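PDB 5A77: DNA endonuclease I-CvuI from Chlorella vulgaris, which cleaves double-stranded DNA at a long recognition site as a LAGLIDADG homing endonuclease, probably serving the homing of its chloroplast 23S rRNA intron. Local coordinates for residues 41-45 against 81-87; 103-108 against 133-138. The contacts are given in a common frame with arbitrary orientation. Residue numbers count along the deposited sequence, not the author numbering.

Contact 1: residues 41-45 against 81-87. With nucleotides of chain C; nucleotides of chain F.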
# COMPACT_ATOMS: atom_id res chain seq x y z
N VAL B 41 3.61 1.38 -27.14
CA VAL B 41 3.48 0.64 -25.90
C VAL B 41 4.04 1.51 -24.78
O VAL B 41 5.23 1.85 -24.78
CB VAL B 41 4.18 -0.73 -25.97
CG1 VAL B 41 4.32 -1.33 -24.59
CG2 VAL B 41 3.39 -1.68 -26.87
N ARG B 42 3.18 1.92 -23.84
CA ARG B 42 3.60 2.80 -22.75
C ARG B 42 3.96 1.95 -21.55
O ARG B 42 3.17 1.12 -21.14
CB ARG B 42 2.50 3.82 -22.40
CG ARG B 42 2.75 4.65 -21.11
CD ARG B 42 1.63 5.70 -20.85
NE ARG B 42 1.47 6.60 -22.00
CZ ARG B 42 0.34 7.19 -22.36
NH1 ARG B 42 -0.77 7.00 -21.65
NH2 ARG B 42 0.32 7.97 -23.45
N VAL B 43 5.16 2.15 -21.00
CA VAL B 43 5.53 1.55 -19.73
C VAL B 43 5.48 2.61 -18.59
O VAL B 43 5.85 3.77 -18.80
CB VAL B 43 6.94 0.92 -19.80
CG1 VAL B 43 6.97 -0.22 -20.81
CG2 VAL B 43 7.98 1.96 -20.14
N SER B 44 5.01 2.21 -17.41
CA SER B 44 4.95 3.14 -16.28
C SER B 44 4.85 2.50 -14.90
O SER B 44 4.17 1.49 -14.71
CB SER B 44 3.78 4.11 -16.44
OG SER B 44 2.56 3.43 -16.65
N LEU B 45 5.55 3.12 -13.95
CA LEU B 45 5.31 2.87 -12.53
C LEU B 45 4.54 4.04 -11.97
O LEU B 45 4.96 5.19 -12.11
CB LEU B 45 6.63 2.68 -11.77
CG LEU B 45 6.55 2.43 -10.26
CD1 LEU B 45 7.72 1.59 -9.81
CD2 LEU B 45 6.55 3.73 -9.47
N VAL B 81 6.29 7.54 -13.09
CA VAL B 81 7.47 7.42 -13.93
C VAL B 81 7.09 6.75 -15.24
O VAL B 81 6.77 5.56 -15.26
CB VAL B 81 8.60 6.62 -13.25
CG1 VAL B 81 9.89 6.71 -14.05
CG2 VAL B 81 8.84 7.13 -11.85
N VAL B 82 7.11 7.52 -16.32
CA VAL B 82 6.82 6.99 -17.66
C VAL B 82 8.10 6.82 -18.46
O VAL B 82 9.03 7.62 -18.34
CB VAL B 82 5.87 7.91 -18.45
CG1 VAL B 82 5.32 7.20 -19.70
CG2 VAL B 82 4.74 8.39 -17.58
N GLY B 83 8.14 5.76 -19.28
CA GLY B 83 9.13 5.62 -20.34
C GLY B 83 10.32 4.75 -20.02
O GLY B 83 10.75 4.67 -18.87
N GLY B 84 10.88 4.12 -21.05
CA GLY B 84 11.91 3.11 -20.88
C GLY B 84 13.19 3.53 -20.18
O GLY B 84 13.63 2.86 -19.25
N THR B 85 13.78 4.63 -20.61
CA THR B 85 15.08 5.04 -20.09
C THR B 85 15.09 5.47 -18.61
O THR B 85 16.12 5.36 -17.94
CB THR B 85 15.66 6.18 -20.93
OG1 THR B 85 16.99 6.46 -20.49
CG2 THR B 85 14.80 7.44 -20.81
N SER B 86 13.97 5.96 -18.09
CA SER B 86 13.93 6.38 -16.69
C SER B 86 13.19 5.36 -15.81
O SER B 86 13.44 5.29 -14.60
CB SER B 86 13.28 7.75 -16.53
OG SER B 86 12.15 7.89 -17.37
N LEU B 87 12.27 4.60 -16.40
CA LEU B 87 11.49 3.63 -15.62
C LEU B 87 12.31 2.37 -15.43
O LEU B 87 12.15 1.67 -14.43
CB LEU B 87 10.15 3.32 -16.30
CG LEU B 87 9.40 2.11 -15.73
CD1 LEU B 87 9.11 2.29 -14.23
CD2 LEU B 87 8.11 1.83 -16.47
P DA C 4 8.00 7.79 -23.03
OP1 DA C 4 9.30 7.11 -23.14
OP2 DA C 4 6.74 7.05 -22.81
O5' DA C 4 8.17 8.89 -21.86
C5' DA C 4 9.18 9.91 -21.99
C4' DA C 4 8.62 11.27 -21.64
O4' DA C 4 7.63 11.65 -22.63
C3' DA C 4 7.91 11.36 -20.29
O3' DA C 4 8.44 12.44 -19.54
C2' DA C 4 6.44 11.59 -20.65
C1' DA C 4 6.55 12.29 -21.99
N9 DA C 4 5.38 12.10 -22.83
C8 DA C 4 4.95 10.93 -23.38
N7 DA C 4 3.88 11.05 -24.12
C5 DA C 4 3.58 12.39 -24.08
C6 DA C 4 2.56 13.16 -24.68
N6 DA C 4 1.61 12.63 -25.45
N1 DA C 4 2.55 14.48 -24.44
C2 DA C 4 3.51 15.01 -23.65
N3 DA C 4 4.53 14.40 -23.04
C4 DA C 4 4.50 13.07 -23.29
P DT F 5 -9.54 6.59 -25.73
OP1 DT F 5 -10.78 6.77 -26.52
OP2 DT F 5 -8.32 6.07 -26.40
O5' DT F 5 -9.11 7.99 -25.06
C5' DT F 5 -9.89 8.56 -24.02
C4' DT F 5 -9.49 10.00 -23.78
O4' DT F 5 -8.36 10.06 -22.86
C3' DT F 5 -9.05 10.77 -25.03
O3' DT F 5 -9.63 12.07 -25.03
C2' DT F 5 -7.53 10.83 -24.89
C1' DT F 5 -7.36 10.90 -23.39
N1 DT F 5 -6.04 10.40 -22.92
C2 DT F 5 -5.20 11.24 -22.22
O2 DT F 5 -5.49 12.40 -21.97
N3 DT F 5 -4.02 10.67 -21.82
C4 DT F 5 -3.60 9.37 -22.04
O4 DT F 5 -2.51 8.96 -21.63
C5 DT F 5 -4.52 8.54 -22.77
C7 DT F 5 -4.17 7.11 -23.09
C6 DT F 5 -5.68 9.09 -23.17
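Strands 39-50 and 76-82 run antiparallel in the sheet of the LAGLIDADG fold that lies on the DNA. L45 and V81 form a hydrogen-bonded pair (L45 N to V81 O 3.0 Å, V81 N to L45 O 2.9 Å), and S44 and V82 the next, non-hydrogen-bonded pair. G83 N still donates to V43 O (3.1 Å), but the chain then turns into helix 84-94 with G83 as N-cap; its backbone angles call for glycine, and its CA lies 3.2 Å from OP1 of DA4 of chain C, where a CB would clash. L87 folds back on the strand: its CD2 meets V43 CB at 3.6 Å and its CD1 meets L45 CB at 3.5 Å. On the DNA-facing side, R42 packs on V82 and reads a base, NH1 donating to O4 of DT5 of chain F (2.6 Å). Strand 23-31 flanks 39-50 on its other edge, through backbone hydrogen bonds of R42 with Q28 and S44 with N26, while V43 and L87 pack against V108 of helix 102-114.

Contact 2: residues 103-108 against 133-138. With nucleotides of chain F.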
# COMPACT_ATOMS: atom_id res chain seq x y z
N ALA B 103 6.75 -9.66 -10.86
CA ALA B 103 6.43 -10.19 -12.19
C ALA B 103 6.17 -9.05 -13.19
O ALA B 103 6.75 -9.02 -14.28
CB ALA B 103 5.24 -11.11 -12.12
N GLN B 104 5.32 -8.10 -12.80
CA GLN B 104 5.04 -6.93 -13.63
C GLN B 104 6.33 -6.18 -13.91
O GLN B 104 6.56 -5.73 -15.03
CB GLN B 104 4.03 -6.01 -12.97
CG GLN B 104 2.65 -6.61 -12.77
CD GLN B 104 2.41 -7.03 -11.34
OE1 GLN B 104 2.85 -8.11 -10.90
NE2 GLN B 104 1.73 -6.18 -10.59
N ALA B 105 7.19 -6.06 -12.90
CA ALA B 105 8.49 -5.43 -13.08
C ALA B 105 9.31 -6.12 -14.16
O ALA B 105 9.75 -5.49 -15.11
CB ALA B 105 9.26 -5.43 -11.79
N LYS B 106 9.49 -7.43 -14.01
CA LYS B 106 10.34 -8.20 -14.90
C LYS B 106 9.82 -8.18 -16.34
O LYS B 106 10.60 -8.06 -17.30
CB LYS B 106 10.45 -9.64 -14.39
CG LYS B 106 11.89 -10.13 -14.25
CD LYS B 106 12.62 -9.43 -13.11
CE LYS B 106 14.09 -9.85 -13.06
NZ LYS B 106 14.82 -9.44 -14.29
N LEU B 107 8.51 -8.29 -16.49
CA LEU B 107 7.91 -8.21 -17.82
C LEU B 107 8.17 -6.84 -18.44
O LEU B 107 8.66 -6.75 -19.56
CB LEU B 107 6.41 -8.51 -17.76
CG LEU B 107 6.08 -9.98 -17.51
CD1 LEU B 107 4.58 -10.24 -17.56
CD2 LEU B 107 6.79 -10.88 -18.51
N VAL B 108 7.87 -5.78 -17.69
CA VAL B 108 8.10 -4.41 -18.14
C VAL B 108 9.57 -4.15 -18.50
O VAL B 108 9.87 -3.43 -19.45
CB VAL B 108 7.63 -3.38 -17.09
CG1 VAL B 108 8.11 -1.98 -17.43
CG2 VAL B 108 6.10 -3.40 -16.99
N LYS B 133 0.31 -9.53 -21.30
CA LYS B 133 0.68 -10.42 -20.21
C LYS B 133 0.83 -9.68 -18.89
O LYS B 133 0.45 -10.21 -17.84
CB LYS B 133 1.97 -11.18 -20.52
CG LYS B 133 1.71 -12.62 -20.87
CD LYS B 133 2.98 -13.42 -20.73
CE LYS B 133 2.71 -14.90 -20.92
NZ LYS B 133 3.86 -15.70 -20.41
N VAL B 134 1.38 -8.47 -18.94
CA VAL B 134 1.40 -7.62 -17.77
C VAL B 134 -0.03 -7.43 -17.31
O VAL B 134 -0.33 -7.42 -16.12
CB VAL B 134 2.01 -6.24 -18.03
CG1 VAL B 134 1.95 -5.38 -16.75
CG2 VAL B 134 3.45 -6.36 -18.56
N GLY B 135 -0.91 -7.29 -18.30
CA GLY B 135 -2.30 -7.03 -18.03
C GLY B 135 -3.07 -8.11 -17.29
O GLY B 135 -3.94 -7.78 -16.47
N LEU B 136 -2.76 -9.37 -17.57
CA LEU B 136 -3.39 -10.48 -16.86
C LEU B 136 -3.05 -10.47 -15.36
O LEU B 136 -3.59 -11.27 -14.60
CB LEU B 136 -2.98 -11.82 -17.51
CG LEU B 136 -3.28 -11.96 -19.01
CD1 LEU B 136 -2.55 -13.15 -19.63
CD2 LEU B 136 -4.78 -12.05 -19.26
N LEU B 137 -2.16 -9.57 -14.94
CA LEU B 137 -1.73 -9.45 -13.54
C LEU B 137 -2.25 -8.19 -12.86
O LEU B 137 -2.69 -8.23 -11.71
CB LEU B 137 -0.20 -9.49 -13.45
CG LEU B 137 0.52 -10.50 -14.34
CD1 LEU B 137 2.03 -10.32 -14.26
CD2 LEU B 137 0.10 -11.91 -13.95
N THR B 138 -2.15 -7.05 -13.54
CA THR B 138 -2.79 -5.82 -13.04
C THR B 138 -4.29 -5.96 -13.24
O THR B 138 -4.83 -5.55 -14.27
CB THR B 138 -2.30 -4.54 -13.78
OG1 THR B 138 -2.64 -4.64 -15.17
CG2 THR B 138 -0.80 -4.34 -13.59
P DA F 2 -3.70 -2.21 -10.61
OP1 DA F 2 -3.88 -3.54 -9.97
OP2 DA F 2 -2.33 -1.67 -10.71
O5' DA F 2 -4.38 -2.25 -12.04
C5' DA F 2 -5.75 -1.92 -12.12
C4' DA F 2 -6.04 -1.04 -13.31
O4' DA F 2 -6.12 0.36 -12.92
C3' DA F 2 -5.01 -1.10 -14.45
O3' DA F 2 -5.70 -1.31 -15.66
C2' DA F 2 -4.36 0.30 -14.39
C1' DA F 2 -5.58 1.09 -13.97
N9 DA F 2 -5.38 2.46 -13.55
C8 DA F 2 -4.24 3.07 -13.09
N7 DA F 2 -4.41 4.35 -12.81
C5 DA F 2 -5.74 4.59 -13.12
C6 DA F 2 -6.56 5.73 -13.05
N6 DA F 2 -6.12 6.94 -12.62
N1 DA F 2 -7.85 5.61 -13.44
C2 DA F 2 -8.28 4.43 -13.87
N3 DA F 2 -7.61 3.29 -13.98
C4 DA F 2 -6.34 3.44 -13.58
P DC F 3 -4.96 -1.86 -16.98
OP1 DC F 3 -6.03 -2.50 -17.78
OP2 DC F 3 -3.78 -2.65 -16.58
O5' DC F 3 -4.39 -0.53 -17.68
C5' DC F 3 -4.97 -0.03 -18.88
C4' DC F 3 -6.36 0.52 -18.64
O4' DC F 3 -6.40 1.22 -17.38
C3' DC F 3 -6.81 1.54 -19.68
O3' DC F 3 -7.45 0.86 -20.78
C2' DC F 3 -7.77 2.42 -18.91
C1' DC F 3 -7.22 2.38 -17.48
N1 DC F 3 -6.40 3.59 -17.06
C2 DC F 3 -7.01 4.85 -16.96
O2 DC F 3 -8.21 4.96 -17.24
N3 DC F 3 -6.27 5.91 -16.57
C4 DC F 3 -4.98 5.76 -16.27
N4 DC F 3 -4.29 6.82 -15.88
C5 DC F 3 -4.34 4.48 -16.35
C6 DC F 3 -5.08 3.44 -16.74
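In this LAGLIDADG endonuclease fold, helix 102-114 packs against the C-terminal end of helix 121-135 and the residues that follow it, through apolar side chains and the carbon atoms of polar ones, with no hydrogen bond between the segments. A103 starts the contact at its exposed edge, CB lying 3.9 Å from L137 CD1. Q104, buried next, contributes the aliphatic part of its side chain: CG lies 4.0 Å from L137 CD1 and 4.2 Å from both V134 CG1 and T138 CG2. One turn on, L107 points into the gap, its CB 3.7 Å from V134 CG2 and its CD1 4.1 Å from CB of K133, whose side chain then leads away. V108 adds a looser touch, CG2 to V134 CG2 at 4.3 Å, and reaches I25 of strand 23-31. V134 and T138 approach that strand at A27 and N26, so the chain leaving helix 121-135 is held between helix, sheet and DNA. T138 OG1 donates a 2.7 Å hydrogen bond to OP2 of DC3 of chain F.

How the contacts relate
The two contacts follow in series along the chain, 41-45 with 81-87 closing before 103-108 with 133-138 opens, and their centres lie 13 Å apart. Helices 84-94 and 102-114, consecutive in sequence, connect them: the first begins within contact 1, the second carries half of contact 2. The two contacts meet directly at V108, whose CG1 is 3.9 Å from both V43 CB and L87 CD2. Hydrophobic packing is continuous from the antiparallel sheet through helix 102-114 to the end of helix 121-135. Each contact reaches the DNA, contact 1 at a base and a phosphate, contact 2 at the backbone, so the base-reading R42 of the sheet and the phosphate contact of T138 belong to one packed unit.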